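Local structure of aldehyde dehydrogenase 12 (Zea mays, 6D97) at residues K350-S353 / E354-K357; V315-Q318 / D319-C323; K338-S342 / S343-E347; H377-N380 / L381-I384. The protein is an NAD-dependent aldehyde dehydrogenase that oxidises L-glutamate gamma-semialdehyde to glutamate, the last step of proline catabolism in plants. All coordinates share one frame; numbering follows the deposited sequence.

Contact 1. Residues K350-S353 / E354-K357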
# COMPACT_ATOMS: atom_id res chain seq x y z
N LYS A 350 36.57 -13.48 -24.26
CA LYS A 350 37.87 -12.98 -24.69
C LYS A 350 37.75 -12.13 -25.94
O LYS A 350 38.26 -11.00 -25.99
CB LYS A 350 38.82 -14.16 -24.92
CG LYS A 350 40.23 -13.77 -25.33
CD LYS A 350 41.18 -14.95 -25.19
CE LYS A 350 42.58 -14.58 -25.64
NZ LYS A 350 42.61 -14.16 -27.07
N LYS A 351 37.05 -12.65 -26.96
CA LYS A 351 36.88 -11.90 -28.21
C LYS A 351 36.14 -10.59 -27.97
O LYS A 351 36.49 -9.56 -28.56
CB LYS A 351 36.15 -12.76 -29.24
CG LYS A 351 37.00 -13.87 -29.83
CD LYS A 351 36.14 -14.91 -30.55
CE LYS A 351 37.00 -16.02 -31.15
NZ LYS A 351 36.18 -17.15 -31.66
N LEU A 352 35.13 -10.61 -27.10
CA LEU A 352 34.35 -9.40 -26.84
C LEU A 352 35.18 -8.35 -26.11
O LEU A 352 35.02 -7.15 -26.37
CB LEU A 352 33.10 -9.74 -26.04
CG LEU A 352 31.99 -10.46 -26.80
CD1 LEU A 352 30.98 -10.99 -25.80
CD2 LEU A 352 31.33 -9.51 -27.76
N SER A 353 36.08 -8.77 -25.21
CA SER A 353 36.92 -7.80 -24.51
C SER A 353 37.93 -7.15 -25.45
O SER A 353 38.35 -6.01 -25.22
CB SER A 353 37.65 -8.47 -23.34
OG SER A 353 38.66 -9.34 -23.81
N GLU A 354 38.32 -7.85 -26.52
CA GLU A 354 39.39 -7.37 -27.40
C GLU A 354 38.91 -6.43 -28.49
O GLU A 354 39.75 -5.82 -29.16
CB GLU A 354 40.12 -8.56 -28.03
CG GLU A 354 40.99 -9.32 -27.04
CD GLU A 354 41.25 -10.75 -27.45
OE1 GLU A 354 42.18 -11.37 -26.87
OE2 GLU A 354 40.54 -11.27 -28.34
N ARG A 355 37.60 -6.29 -28.68
CA ARG A 355 37.09 -5.25 -29.57
C ARG A 355 36.82 -3.94 -28.83
O ARG A 355 36.36 -2.98 -29.45
CB ARG A 355 35.82 -5.73 -30.29
CG ARG A 355 34.69 -6.13 -29.37
CD ARG A 355 33.38 -6.25 -30.14
NE ARG A 355 32.23 -6.17 -29.25
CZ ARG A 355 30.96 -6.20 -29.65
NH1 ARG A 355 30.67 -6.30 -30.94
NH2 ARG A 355 29.98 -6.12 -28.76
N ARG A 356 37.09 -3.89 -27.53
CA ARG A 356 37.00 -2.64 -26.79
C ARG A 356 38.25 -1.81 -27.03
O ARG A 356 39.37 -2.33 -27.06
CB ARG A 356 36.83 -2.92 -25.29
CG ARG A 356 35.62 -3.79 -25.03
CD ARG A 356 35.20 -3.81 -23.56
NE ARG A 356 33.80 -4.20 -23.44
CZ ARG A 356 32.80 -3.35 -23.21
NH1 ARG A 356 33.05 -2.06 -23.04
NH2 ARG A 356 31.55 -3.80 -23.14
N LYS A 357 38.06 -0.51 -27.23
CA LYS A 357 39.17 0.35 -27.63
C LYS A 357 38.98 1.75 -27.09
O LYS A 357 37.88 2.19 -26.76
CB LYS A 357 39.34 0.38 -29.15
CG LYS A 357 38.06 0.59 -29.92
CD LYS A 357 37.92 -0.49 -30.97
CE LYS A 357 36.84 -0.15 -31.98
NZ LYS A 357 36.93 -1.07 -33.15
O HOH W 1 32.86 -5.68 -26.57
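Lys350 and Glu354, four residues apart, form an i to i+4 salt bridge on the exposed side of the last turn of helix 345-354. The glutamate can be followed outward. Its CB and CG run past the carbonyl of Lys350, with CG 3.4 Å from Lys350 O. CD lies beside the same oxygen; OE1 meets Lys350 NZ at 2.8 Å through its syn lone pair, and OE2 stays near Lys350 O, an acceptor it cannot bond to, and Lys351 CA. The lysine reaches it because CG stands opposite its own backbone N (chi1 -179°) and the chain bends only at the last torsion. Long, flexible charged residues suit a solvent-facing turn. Here the helical bonds are giving way: the Glu354 N bond to Lys350 O is weak, and Glu354 N also turns to Lys351 O at 3.2 Å. Ser353, on the buried side, returns its OG to Lys350 O at 2.8 Å, so its proton is used within the helix. Leu352 packs on Ala313 and Asp317 of helix 309-321. Arg356 makes a salt bridge with Asp317, while Arg355 NH2 bonds to Pro544 O of the second subunit. Leu352 CD2 lies over one face of the Arg355 guanidinium, offset toward its rim. At the edge of that group, in its plane, a water accepts from Arg355 NE at 2.8 Å and lies 2.6 Å from Leu352 O, to which it probably donates.

Contact 2. Residues V315-Q318 / D319-C323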
# COMPACT_ATOMS: atom_id res chain seq x y z
N VAL A 315 26.44 -10.04 -22.15
CA VAL A 315 26.11 -9.41 -20.88
C VAL A 315 27.31 -9.45 -19.94
O VAL A 315 27.56 -8.50 -19.19
CB VAL A 315 24.88 -10.08 -20.26
CG1 VAL A 315 24.60 -9.50 -18.89
CG2 VAL A 315 23.69 -9.90 -21.17
N CYS A 316 28.06 -10.55 -19.97
CA CYS A 316 29.27 -10.65 -19.16
C CYS A 316 30.28 -9.57 -19.54
O CYS A 316 30.89 -8.94 -18.67
CB CYS A 316 29.90 -12.04 -19.30
SG CYS A 316 29.17 -13.32 -18.26
N ASP A 317 30.45 -9.32 -20.84
CA ASP A 317 31.39 -8.30 -21.28
C ASP A 317 30.91 -6.90 -20.90
O ASP A 317 31.70 -6.06 -20.46
CB ASP A 317 31.61 -8.39 -22.79
CG ASP A 317 32.48 -7.27 -23.32
OD1 ASP A 317 33.72 -7.32 -23.11
OD2 ASP A 317 31.93 -6.32 -23.93
N GLN A 318 29.61 -6.63 -21.07
CA GLN A 318 29.09 -5.32 -20.72
C GLN A 318 29.10 -5.12 -19.21
O GLN A 318 29.43 -4.03 -18.72
CB GLN A 318 27.68 -5.14 -21.28
CG GLN A 318 27.63 -5.04 -22.79
CD GLN A 318 28.22 -3.74 -23.32
OE1 GLN A 318 28.91 -3.73 -24.35
NE2 GLN A 318 27.96 -2.64 -22.63
N ASP A 319 28.75 -6.16 -18.45
CA ASP A 319 28.72 -6.04 -17.00
C ASP A 319 30.11 -5.76 -16.45
O ASP A 319 30.29 -4.90 -15.58
CB ASP A 319 28.15 -7.31 -16.36
CG ASP A 319 26.64 -7.34 -16.39
OD1 ASP A 319 26.02 -6.26 -16.50
OD2 ASP A 319 26.08 -8.45 -16.28
N ALA A 320 31.12 -6.47 -16.96
CA ALA A 320 32.45 -6.36 -16.39
C ALA A 320 33.21 -5.14 -16.89
O ALA A 320 34.03 -4.58 -16.16
CB ALA A 320 33.25 -7.63 -16.68
N TYR A 321 32.95 -4.70 -18.13
CA TYR A 321 33.90 -3.83 -18.80
C TYR A 321 33.33 -2.54 -19.38
O TYR A 321 34.12 -1.67 -19.76
CB TYR A 321 34.61 -4.60 -19.92
CG TYR A 321 35.38 -5.78 -19.38
CD1 TYR A 321 36.20 -5.63 -18.27
CD2 TYR A 321 35.26 -7.03 -19.96
CE1 TYR A 321 36.90 -6.70 -17.76
CE2 TYR A 321 35.95 -8.11 -19.45
CZ TYR A 321 36.77 -7.94 -18.35
OH TYR A 321 37.47 -9.01 -17.84
N ALA A 322 32.01 -2.38 -19.46
CA ALA A 322 31.46 -1.07 -19.80
C ALA A 322 31.95 -0.04 -18.79
O ALA A 322 32.07 -0.33 -17.60
CB ALA A 322 29.93 -1.11 -19.83
N CYS A 323 32.25 1.16 -19.28
CA CYS A 323 32.88 2.21 -18.48
C CYS A 323 34.20 1.75 -17.87
O CYS A 323 34.63 2.29 -16.85
CB CYS A 323 31.95 2.72 -17.37
SG CYS A 323 30.31 3.22 -17.96
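Asp317 OD1 lies at the edge of the Tyr321 ring, near its plane and 3.5 Å from Tyr321 CD2, while Ala320 CB sits on one face of that ring, 3.7 Å above the plane and over its centre. The carboxylate and ring planes are 59° apart and OD1 comes in at the ring's edge, so the groups do not stack. Alanine is small enough to let the phenol lie close to the helix, and the tyrosine hydroxyl extends onward to Thr411 O and Gln438. With chi1 at 174° the carboxylate of Asp317 swings alongside its own carbonyl carbon, toward Tyr321, and its other oxygen, OD2, forms a salt bridge with Arg356. Two residues earlier along the helix, Val315 and Asp319 run side by side, with Val315 CG1 3.2 Å from Asp319 OD2. That carboxylate is buried but well provided for: OD2 pairs with Lys300 and accepts from Thr494 N, while OD1 bonds to Thr495. Gln318 bends at its second torsion, bringing NE2 within 3.7 Å of Ala322 CB, and it also donates to Thr547 OG1 of the second subunit. Four backbone bonds run through the segment, from Asp319 N to Val315 O (2.7 Å) as far as Ala322 N to Gln318 O (3.2 Å), after which the chain leaves the helix. This is the C-terminal end of the crossover helix 309-321 in a beta-alpha-beta unit joining the parallel strands 298-302 and 331-337.

Contact 3. Residues K338-S342 / S343-E347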
# COMPACT_ATOMS: atom_id res chain seq x y z
N LYS A 338 30.34 -25.92 -14.03
CA LYS A 338 31.21 -26.72 -14.88
C LYS A 338 30.59 -26.99 -16.25
O LYS A 338 31.31 -27.13 -17.24
CB LYS A 338 31.56 -28.04 -14.19
CG LYS A 338 32.73 -28.79 -14.79
CD LYS A 338 33.02 -30.07 -14.01
CE LYS A 338 34.22 -30.81 -14.58
NZ LYS A 338 34.01 -31.22 -16.00
N ASN A 339 29.26 -27.05 -16.32
CA ASN A 339 28.58 -27.29 -17.59
C ASN A 339 28.90 -26.21 -18.61
O ASN A 339 28.85 -26.46 -19.82
CB ASN A 339 27.07 -27.38 -17.38
CG ASN A 339 26.68 -28.54 -16.49
OD1 ASN A 339 27.50 -29.39 -16.17
ND2 ASN A 339 25.41 -28.57 -16.09
N TRP A 340 29.24 -25.00 -18.16
CA TRP A 340 29.53 -23.90 -19.06
C TRP A 340 30.96 -23.92 -19.59
O TRP A 340 31.28 -23.12 -20.48
CB TRP A 340 29.28 -22.56 -18.36
CG TRP A 340 27.84 -22.17 -18.28
CD1 TRP A 340 26.94 -22.54 -17.31
CD2 TRP A 340 27.12 -21.31 -19.18
NE1 TRP A 340 25.72 -21.98 -17.56
CE2 TRP A 340 25.80 -21.22 -18.70
CE3 TRP A 340 27.47 -20.62 -20.34
CZ2 TRP A 340 24.82 -20.46 -19.35
CZ3 TRP A 340 26.49 -19.87 -20.99
CH2 TRP A 340 25.19 -19.80 -20.49
N SER A 341 31.83 -24.80 -19.07
CA SER A 341 33.23 -24.77 -19.46
C SER A 341 33.43 -25.16 -20.92
O SER A 341 34.39 -24.72 -21.55
CB SER A 341 34.05 -25.70 -18.56
OG SER A 341 33.62 -27.05 -18.69
N SER A 342 32.53 -25.98 -21.47
CA SER A 342 32.62 -26.42 -22.85
C SER A 342 31.70 -25.63 -23.78
O SER A 342 31.56 -25.98 -24.95
CB SER A 342 32.30 -27.91 -22.94
OG SER A 342 31.05 -28.19 -22.34
N SER A 343 31.08 -24.56 -23.28
CA SER A 343 30.09 -23.82 -24.04
C SER A 343 30.70 -22.86 -25.05
O SER A 343 29.99 -22.41 -25.96
CB SER A 343 29.18 -23.04 -23.08
OG SER A 343 29.92 -22.07 -22.36
N GLY A 344 31.98 -22.54 -24.92
CA GLY A 344 32.58 -21.46 -25.68
C GLY A 344 32.38 -20.09 -25.08
O GLY A 344 32.72 -19.09 -25.73
N LEU A 345 31.86 -20.01 -23.85
CA LEU A 345 31.57 -18.71 -23.24
C LEU A 345 32.84 -17.90 -23.02
O LEU A 345 32.91 -16.73 -23.43
CB LEU A 345 30.84 -18.92 -21.91
CG LEU A 345 30.72 -17.65 -21.07
CD1 LEU A 345 29.55 -16.81 -21.55
CD2 LEU A 345 30.59 -17.97 -19.60
N LEU A 346 33.84 -18.49 -22.37
CA LEU A 346 35.07 -17.77 -22.09
C LEU A 346 35.76 -17.32 -23.37
O LEU A 346 36.33 -16.22 -23.43
CB LEU A 346 36.02 -18.64 -21.26
CG LEU A 346 35.73 -18.76 -19.76
CD1 LEU A 346 36.73 -19.69 -19.09
CD2 LEU A 346 35.74 -17.38 -19.11
N GLU A 347 35.70 -18.15 -24.41
CA GLU A 347 36.27 -17.77 -25.70
C GLU A 347 35.56 -16.55 -26.27
O GLU A 347 36.21 -15.63 -26.79
CB GLU A 347 36.19 -18.94 -26.68
CG GLU A 347 37.16 -20.08 -26.38
CD GLU A 347 36.75 -20.89 -25.16
OE1 GLU A 347 35.58 -20.77 -24.72
OE2 GLU A 347 37.60 -21.65 -24.63
O HOH W 2 33.56 -21.48 -21.32
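Trp340 presents its CE3 edge to Leu345, whose CB lies 4.1 Å away and near the plane of the indole. The contact belongs to the turn leading from strand 331-337 into helix 345-354, where Ser343 forms an ST turn: its OG accepts from Leu345 N, two residues on, at 3.2 Å. The same hydroxyl donates to Trp340 O at 2.5 Å, so one small side chain ties the incoming turn to the first residue of the helix. A chi1 of 63° holds OG between the backbone N and the carbonyl carbon, close enough to serve both. Glycine suits position 344, the N-cap, because at its backbone angles (phi 84°) a CB would press against the preceding carbonyl oxygen. The bulky apolar pair fits its surroundings: Trp340 packs on Val309 and Val312 of helix 309-321, and Leu345 on Ala313 of the same helix and Leu302 of strand 298-302. Further back, Ser341 OG reaches Lys338 O at 2.7 Å, in the plane of that carbonyl. Trp340 O is the meeting point of the turn. It accepts from Ser343 OG, from Ser343 N at 3.2 Å, well above the carbonyl plane, and from a water 2.9 Å away that in turn accepts from Leu346 N.

Contact 4. Residues H377-N380 / L381-I384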
# COMPACT_ATOMS: atom_id res chain seq x y z
N HIS A 377 47.84 -6.13 -8.34
CA HIS A 377 46.73 -6.99 -7.92
C HIS A 377 46.69 -8.27 -8.75
O HIS A 377 46.58 -9.38 -8.20
CB HIS A 377 45.40 -6.24 -8.04
CG HIS A 377 44.22 -7.04 -7.57
ND1 HIS A 377 44.06 -7.43 -6.25
CD2 HIS A 377 43.14 -7.51 -8.24
CE1 HIS A 377 42.93 -8.10 -6.14
NE2 HIS A 377 42.35 -8.16 -7.33
N MET A 378 46.79 -8.15 -10.07
CA MET A 378 46.81 -9.33 -10.94
C MET A 378 47.95 -10.27 -10.57
O MET A 378 47.76 -11.49 -10.52
CB MET A 378 46.96 -8.90 -12.40
CG MET A 378 47.14 -10.04 -13.38
SD MET A 378 47.53 -9.42 -15.03
CE MET A 378 49.22 -8.84 -14.83
N ASN A 379 49.14 -9.74 -10.34
CA ASN A 379 50.28 -10.58 -9.97
C ASN A 379 50.08 -11.21 -8.60
O ASN A 379 50.48 -12.36 -8.38
CB ASN A 379 51.57 -9.76 -10.02
CG ASN A 379 52.01 -9.44 -11.43
OD1 ASN A 379 51.84 -10.26 -12.34
ND2 ASN A 379 52.57 -8.25 -11.64
N ASN A 380 49.49 -10.47 -7.65
CA ASN A 380 49.19 -11.05 -6.35
C ASN A 380 48.24 -12.23 -6.48
O ASN A 380 48.40 -13.25 -5.79
CB ASN A 380 48.61 -9.99 -5.42
CG ASN A 380 49.65 -9.02 -4.92
OD1 ASN A 380 50.84 -9.32 -4.92
ND2 ASN A 380 49.20 -7.85 -4.47
N LEU A 381 47.23 -12.12 -7.35
CA LEU A 381 46.32 -13.23 -7.58
C LEU A 381 47.04 -14.41 -8.23
O LEU A 381 46.77 -15.57 -7.92
CB LEU A 381 45.15 -12.79 -8.45
CG LEU A 381 44.14 -11.83 -7.80
CD1 LEU A 381 43.17 -11.28 -8.83
CD2 LEU A 381 43.39 -12.56 -6.71
N LEU A 382 47.98 -14.12 -9.14
CA LEU A 382 48.68 -15.18 -9.86
C LEU A 382 49.61 -15.99 -8.98
O LEU A 382 50.05 -17.06 -9.41
CB LEU A 382 49.45 -14.58 -11.04
CG LEU A 382 48.57 -14.09 -12.18
CD1 LEU A 382 49.39 -13.40 -13.26
CD2 LEU A 382 47.77 -15.24 -12.77
N LYS A 383 49.91 -15.52 -7.77
CA LYS A 383 50.67 -16.34 -6.83
C LYS A 383 49.86 -17.54 -6.34
O LYS A 383 50.44 -18.48 -5.78
CB LYS A 383 51.11 -15.50 -5.63
CG LYS A 383 52.07 -14.37 -5.97
CD LYS A 383 52.26 -13.43 -4.79
CE LYS A 383 53.25 -12.33 -5.13
NZ LYS A 383 53.32 -11.29 -4.06
N ILE A 384 48.55 -17.53 -6.56
CA ILE A 384 47.67 -18.58 -6.06
C ILE A 384 47.75 -19.79 -6.98
O ILE A 384 47.75 -19.66 -8.21
CB ILE A 384 46.24 -18.04 -5.93
CG1 ILE A 384 46.20 -16.88 -4.94
CG2 ILE A 384 45.28 -19.15 -5.53
CD1 ILE A 384 44.95 -16.03 -5.02
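Leu381 N donates to His377 O at 2.9 Å, the shortest polar bond here, and Leu382 N follows with a bond to Met378 O. The next bonds are weaker: Lys383 N makes weak bonds to both Asn379 O and Asn380 O. Ile384 N turns to Leu381 O at 3.0 Å. On the buried side the Leu381 side chain lies over one face of the imidazole of His377, with CG 4.1 Å above the plane toward the rim and CD1 3.6 Å from His377 NE2. A chi1 of -177° turns the imidazole toward Leu381, and the ring also meets Phe437 of strand 437-443 at a steep angle between the rings. Met378 and Leu382 run alongside each other, Met378 CG 4.0 Å from Leu382 CD1, and both reach Val389 of strand 388-391; the unbranched methionine and the branched leucine, both apolar, suit this packing against the sheet. Lys383, extended beyond CG, donates from NZ to Asn380 OD1 at 3.3 Å, a long hydrogen bond between two polar side chains that suit the more exposed side. The arrangement is that of an amphipathic helix near its C-terminus, with helix 371-382 laid by its apolar side on the mixed sheet containing strands 388-391 and 437-443.

In the fold
Along the chain the order is contact 2, contact 3, contact 1, contact 4, all in the region built round the mixed seven-stranded sheet and away from the NAD pocket. Contact 2 closes helix 309-321. Contacts 3 and 1 mark the start and end of helix 345-354, with centres 17 Å apart. Contact 4 lies in the C-terminal part of the next helix, 371-382, and its nearest atoms stay about 12 Å from contact 1. Contacts 1 and 2, with centres 10 Å apart, touch directly: the salt bridge from Arg356 NH2 to Asp317 OD2, 2.7 Å, ties the loop after helix 345-354 to the last turns of helix 309-321, and both contacts also meet the C-terminal tail of the second subunit, placing them at an interface of the tetramer.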